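Local coordinates for protein aldehyde reductase YahK (Escherichia coli, PDB 1UUF) that catalyses the NADPH-dependent reduction of a wide range of aldehydes to their primary alcohols as a zinc-containing member of the alcohol dehydrogenase family, at residues D49-I54 against R87-G92; G195-V200 against G218-A223. All blocks are in the same frame, centred on the assembly; numbering follows the deposited sequence.

Interaction 1. Residues D49-I54 against R87-G92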
loop_
_atom_site.group_PDB
_atom_site.type_symbol
_atom_site.label_atom_id
_atom_site.label_comp_id
_atom_site.label_asym_id
_atom_site.label_seq_id
_atom_site.Cartn_x
_atom_site.Cartn_y
_atom_site.Cartn_z
ATOM N N ASP A 49 -9.081 10.919 -36.282
ATOM C CA ASP A 49 -10.317 11.017 -35.507
ATOM C C ASP A 49 -11.486 10.129 -35.903
ATOM O O ASP A 49 -11.641 9.736 -37.059
ATOM C CB ASP A 49 -10.823 12.462 -35.485
ATOM C CG ASP A 49 -9.898 13.391 -34.743
ATOM O OD1 ASP A 49 -9.225 12.928 -33.796
ATOM O OD2 ASP A 49 -9.858 14.591 -35.099
ATOM N N VAL A 50 -12.320 9.841 -34.908
ATOM C CA VAL A 50 -13.518 9.033 -35.081
ATOM C C VAL A 50 -14.688 9.901 -34.630
ATOM O O VAL A 50 -14.694 10.405 -33.501
ATOM C CB VAL A 50 -13.484 7.763 -34.191
ATOM C CG1 VAL A 50 -14.753 6.940 -34.402
ATOM C CG2 VAL A 50 -12.249 6.936 -34.507
ATOM N N LYS A 51 -15.661 10.098 -35.516
ATOM C CA LYS A 51 -16.844 10.893 -35.198
ATOM C C LYS A 51 -17.905 9.908 -34.734
ATOM O O LYS A 51 -18.281 9.004 -35.474
ATOM C CB LYS A 51 -17.332 11.648 -36.433
ATOM C CG LYS A 51 -18.587 12.470 -36.199
ATOM C CD LYS A 51 -18.995 13.195 -37.473
ATOM C CE LYS A 51 -20.245 14.022 -37.259
ATOM N NZ LYS A 51 -20.602 14.779 -38.490
ATOM N N ILE A 52 -18.396 10.108 -33.516
ATOM C CA ILE A 52 -19.364 9.204 -32.907
ATOM C C ILE A 52 -20.724 9.810 -32.592
ATOM O O ILE A 52 -20.809 10.880 -31.990
ATOM C CB ILE A 52 -18.784 8.651 -31.585
ATOM C CG1 ILE A 52 -17.443 7.968 -31.859
ATOM C CG2 ILE A 52 -19.764 7.687 -30.931
ATOM C CD1 ILE A 52 -16.667 7.631 -30.603
ATOM N N GLU A 53 -21.782 9.112 -32.998
ATOM C CA GLU A 53 -23.147 9.534 -32.709
ATOM C C GLU A 53 -23.437 8.826 -31.389
ATOM O O GLU A 53 -23.568 7.601 -31.350
ATOM C CB GLU A 53 -24.104 9.034 -33.791
ATOM C CG GLU A 53 -25.532 9.532 -33.650
ATOM C CD GLU A 53 -25.653 11.030 -33.866
ATOM O OE1 GLU A 53 -25.052 11.541 -34.834
ATOM O OE2 GLU A 53 -26.355 11.695 -33.076
ATOM N N ILE A 54 -23.512 9.591 -30.307
ATOM C CA ILE A 54 -23.741 9.012 -28.989
ATOM C C ILE A 54 -25.149 8.473 -28.783
ATOM O O ILE A 54 -26.139 9.180 -28.976
ATOM C CB ILE A 54 -23.414 10.037 -27.884
ATOM C CG1 ILE A 54 -21.962 10.501 -28.030
ATOM C CG2 ILE A 54 -23.617 9.413 -26.510
ATOM C CD1 ILE A 54 -21.529 11.514 -26.984
ATOM N N ARG A 87 -22.380 4.944 -32.126
ATOM C CA ARG A 87 -22.024 4.380 -33.421
ATOM C C ARG A 87 -21.144 5.336 -34.217
ATOM O O ARG A 87 -21.356 6.546 -34.200
ATOM C CB ARG A 87 -23.295 4.063 -34.213
ATOM C CG ARG A 87 -24.207 3.047 -33.532
ATOM C CD ARG A 87 -25.483 2.809 -34.331
ATOM N NE ARG A 87 -26.319 1.765 -33.739
ATOM C CZ ARG A 87 -26.924 1.863 -32.559
ATOM N NH1 ARG A 87 -27.662 0.856 -32.107
ATOM N NH2 ARG A 87 -26.800 2.966 -31.830
ATOM N N VAL A 88 -20.154 4.786 -34.910
ATOM C CA VAL A 88 -19.252 5.603 -35.712
ATOM C C VAL A 88 -20.004 6.172 -36.909
ATOM O O VAL A 88 -20.657 5.436 -37.650
ATOM C CB VAL A 88 -18.049 4.780 -36.213
ATOM C CG1 VAL A 88 -17.152 5.644 -37.100
ATOM C CG2 VAL A 88 -17.257 4.249 -35.023
ATOM N N VAL A 89 -19.919 7.489 -37.076
ATOM C CA VAL A 89 -20.581 8.179 -38.179
ATOM C C VAL A 89 -19.590 8.390 -39.320
ATOM O O VAL A 89 -19.938 8.258 -40.493
ATOM C CB VAL A 89 -21.124 9.561 -37.734
ATOM C CG1 VAL A 89 -21.708 10.297 -38.928
ATOM C CG2 VAL A 89 -22.182 9.386 -36.663
ATOM N N ALA A 90 -18.353 8.716 -38.964
ATOM C CA ALA A 90 -17.305 8.941 -39.948
ATOM C C ALA A 90 -15.942 8.761 -39.296
ATOM O O ALA A 90 -15.824 8.785 -38.070
ATOM C CB ALA A 90 -17.426 10.342 -40.524
ATOM N N VAL A 91 -14.914 8.581 -40.121
ATOM C CA VAL A 91 -13.555 8.402 -39.628
ATOM C C VAL A 91 -12.554 9.139 -40.509
ATOM O O VAL A 91 -12.781 9.317 -41.708
ATOM C CB VAL A 91 -13.151 6.908 -39.599
ATOM C CG1 VAL A 91 -14.030 6.146 -38.623
ATOM C CG2 VAL A 91 -13.266 6.313 -40.993
ATOM N N GLY A 92 -11.450 9.567 -39.903
ATOM C CA GLY A 92 -10.414 10.261 -40.646
ATOM C C GLY A 92 -9.774 9.298 -41.625
ATOM O O GLY A 92 -9.938 8.085 -41.498
HETATM O O HOH W 1 -25.901 6.046 -32.081
#

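Interaction 2. Residues G195-V200 against G218-A223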
loop_
_atom_site.group_PDB
_atom_site.type_symbol
_atom_site.label_atom_id
_atom_site.label_comp_id
_atom_site.label_asym_id
_atom_site.label_seq_id
_atom_site.Cartn_x
_atom_site.Cartn_y
_atom_site.Cartn_z
ATOM N N GLY A 195 -9.162 -19.277 -6.412
ATOM C CA GLY A 195 -8.251 -19.470 -5.298
ATOM C C GLY A 195 -7.973 -18.226 -4.479
ATOM O O GLY A 195 -7.253 -18.286 -3.483
ATOM N N LYS A 196 -8.534 -17.095 -4.898
ATOM C CA LYS A 196 -8.341 -15.836 -4.189
ATOM C C LYS A 196 -9.629 -15.420 -3.501
ATOM O O LYS A 196 -10.712 -15.565 -4.065
ATOM C CB LYS A 196 -7.940 -14.723 -5.161
ATOM C CG LYS A 196 -6.687 -15.002 -5.972
ATOM C CD LYS A 196 -5.478 -15.212 -5.078
ATOM C CE LYS A 196 -4.201 -15.287 -5.899
ATOM N NZ LYS A 196 -3.912 -13.987 -6.562
ATOM N N LYS A 197 -9.508 -14.902 -2.283
ATOM C CA LYS A 197 -10.668 -14.429 -1.546
ATOM C C LYS A 197 -10.633 -12.914 -1.705
ATOM O O LYS A 197 -9.714 -12.250 -1.225
ATOM C CB LYS A 197 -10.575 -14.817 -0.070
ATOM C CG LYS A 197 -11.825 -14.447 0.713
ATOM C CD LYS A 197 -11.778 -14.942 2.147
ATOM C CE LYS A 197 -13.060 -14.560 2.875
ATOM N NZ LYS A 197 -13.059 -14.985 4.305
ATOM N N VAL A 198 -11.631 -12.376 -2.396
ATOM C CA VAL A 198 -11.687 -10.949 -2.671
ATOM C C VAL A 198 -12.890 -10.264 -2.052
ATOM O O VAL A 198 -14.014 -10.763 -2.125
ATOM C CB VAL A 198 -11.723 -10.702 -4.191
ATOM C CG1 VAL A 198 -11.805 -9.208 -4.482
ATOM C CG2 VAL A 198 -10.494 -11.319 -4.837
ATOM N N GLY A 199 -12.644 -9.114 -1.439
ATOM C CA GLY A 199 -13.729 -8.373 -0.835
ATOM C C GLY A 199 -14.055 -7.149 -1.659
ATOM O O GLY A 199 -13.182 -6.561 -2.300
ATOM N N VAL A 200 -15.328 -6.782 -1.674
ATOM C CA VAL A 200 -15.765 -5.596 -2.393
ATOM C C VAL A 200 -16.584 -4.807 -1.389
ATOM O O VAL A 200 -17.601 -5.294 -0.890
ATOM C CB VAL A 200 -16.632 -5.942 -3.615
ATOM C CG1 VAL A 200 -17.165 -4.657 -4.249
ATOM C CG2 VAL A 200 -15.801 -6.714 -4.639
ATOM N N GLY A 218 -13.723 -15.425 -11.278
ATOM C CA GLY A 218 -13.564 -16.673 -10.556
ATOM C C GLY A 218 -13.122 -16.603 -9.108
ATOM O O GLY A 218 -12.831 -17.634 -8.510
ATOM N N ALA A 219 -13.070 -15.407 -8.531
ATOM C CA ALA A 219 -12.658 -15.277 -7.140
ATOM C C ALA A 219 -13.819 -15.594 -6.204
ATOM O O ALA A 219 -14.975 -15.633 -6.627
ATOM C CB ALA A 219 -12.157 -13.857 -6.873
ATOM N N HIS A 220 -13.501 -15.864 -4.942
ATOM C CA HIS A 220 -14.531 -16.100 -3.943
ATOM C C HIS A 220 -14.781 -14.670 -3.485
ATOM O O HIS A 220 -13.894 -14.029 -2.921
ATOM C CB HIS A 220 -13.997 -16.944 -2.791
ATOM C CG HIS A 220 -15.004 -17.183 -1.712
ATOM N ND1 HIS A 220 -15.286 -16.252 -0.736
ATOM C CD2 HIS A 220 -15.819 -18.239 -1.471
ATOM C CE1 HIS A 220 -16.230 -16.721 0.059
ATOM N NE2 HIS A 220 -16.570 -17.925 -0.365
ATOM N N VAL A 221 -15.984 -14.171 -3.740
ATOM C CA VAL A 221 -16.311 -12.785 -3.428
ATOM C C VAL A 221 -17.150 -12.527 -2.183
ATOM O O VAL A 221 -18.201 -13.130 -1.996
ATOM C CB VAL A 221 -17.038 -12.143 -4.627
ATOM C CG1 VAL A 221 -17.314 -10.668 -4.356
ATOM C CG2 VAL A 221 -16.202 -12.314 -5.883
ATOM N N VAL A 222 -16.667 -11.618 -1.341
ATOM C CA VAL A 222 -17.383 -11.229 -0.135
ATOM C C VAL A 222 -17.727 -9.752 -0.283
ATOM O O VAL A 222 -16.835 -8.916 -0.446
ATOM C CB VAL A 222 -16.527 -11.405 1.134
ATOM C CG1 VAL A 222 -17.334 -10.983 2.359
ATOM C CG2 VAL A 222 -16.086 -12.856 1.268
ATOM N N ALA A 223 -19.018 -9.435 -0.258
ATOM C CA ALA A 223 -19.453 -8.053 -0.376
ATOM C C ALA A 223 -19.699 -7.488 1.010
ATOM O O ALA A 223 -20.219 -8.182 1.880
ATOM C CB ALA A 223 -20.730 -7.967 -1.204
HETATM O O HOH W 2 -12.134 -19.517 -5.981
#

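Interaction 1. Residues D49-I54 against R87-G92
Arg87 and Glu53 pair through their backbones at one end of an antiparallel strand pair, and the guanidinium of Arg87 adds a bridge: a water at its edge, in plane, accepts from NH2 and donates to Glu53 O. The same carbonyl takes Arg87 N at 3.0 Å, so two donors grip it. Strands 49-58 and 84-91 are neighbours here in the mixed sheet of the GroES-like catalytic domain, and a classic beta bulge interrupts their register, with Val89 and Ala90 both set against Lys51. Lys51 N donates to Ala90 O and Lys51 O receives Val89 N at 2.7 Å, the latter almost straight (172° at the hydrogen). Val89, one of the two bulge residues, has its CB directed toward the partner strand, where CG2 rests on Glu53 CB at 3.5 Å and Val89 CB stands 4.2 Å from Lys51 CG.

Lys51, Glu53, Arg87 and Ala90 lie on one face of the sheet, Val50, Ile52, Val88 and Val91 on the opposite one. There the side chains of Val50 and Val88 cross at about a right angle; with Val50 CG1 anti to the backbone N (chi1 -180°), this methyl reaches Val88 CG2 at 3.7 Å. Val104 of strand 103-106 touches both Ile52 and Val88 on this face. Asp49 turns its carboxylate away to Gly46 N and a salt bridge with Arg43, while its carbonyl O accepts Gly92 N at 2.9 Å.

Interaction 2. Residues G195-V200 against G218-A223
Lys197 and His220 lie side by side and point the same way from two parallel strands, the aliphatic part of the lysine running past the imidazole, with Lys197 CG approaching the ring obliquely. CG of Lys197 is anti to the backbone N (chi1 -175°) and the chain is extended beyond it, which carries CE obliquely across Val222 to within 3.8 Å of Val222 CG2. The ammonium ends beyond this pair, bonded to Ser257 OG and His254 ND1, with Phe258 beside it in a cation-pi contact.

Val198, Val200, Val221 and Ala223 point to the other face. Val198 CG2, beside its own backbone N, meets Ala219 CB at 3.7 Å, and farther along Val200 CG2 approaches Val221 CG1 at 4.2 Å. Ile211 of helix 205-216 packs on both Val200 and Ala223. Between the two faces the backbones alternate as donor and acceptor: His220 N to Lys196 O, Val198 N to His220 O, Val222 N to Val198 O and Val200 N to Val222 O, each 2.9 Å long.

Before the strands, a water links Gly195 N to Gly218 O, where a Schellman motif ends the helix. The two parallel strands, 197-201 and 220-225, joined through helix 205-216, form the first beta-alpha-beta unit of the Rossmann fold, consistent with a dinucleotide-binding domain.

From the N terminus, interaction 1 comes first: strand 49-58 is met again by strand 84-91, closing a loop of 32 residues that contains helix 61-68 and the zinc ligands Cys60 and His82. Only after this loop has closed, and beyond the second zinc site and helix 176-189, does interaction 2 open; it closes a shorter loop of 17 residues, mostly helix 205-216. The two are therefore in series, neither nesting nor crossing. Interaction 1 joins antiparallel strands in the GroES-like part, interaction 2 parallel strands in the Rossmann-type part. They lie on opposite sides of the chain's centre, with nearest atoms about 27 Å apart.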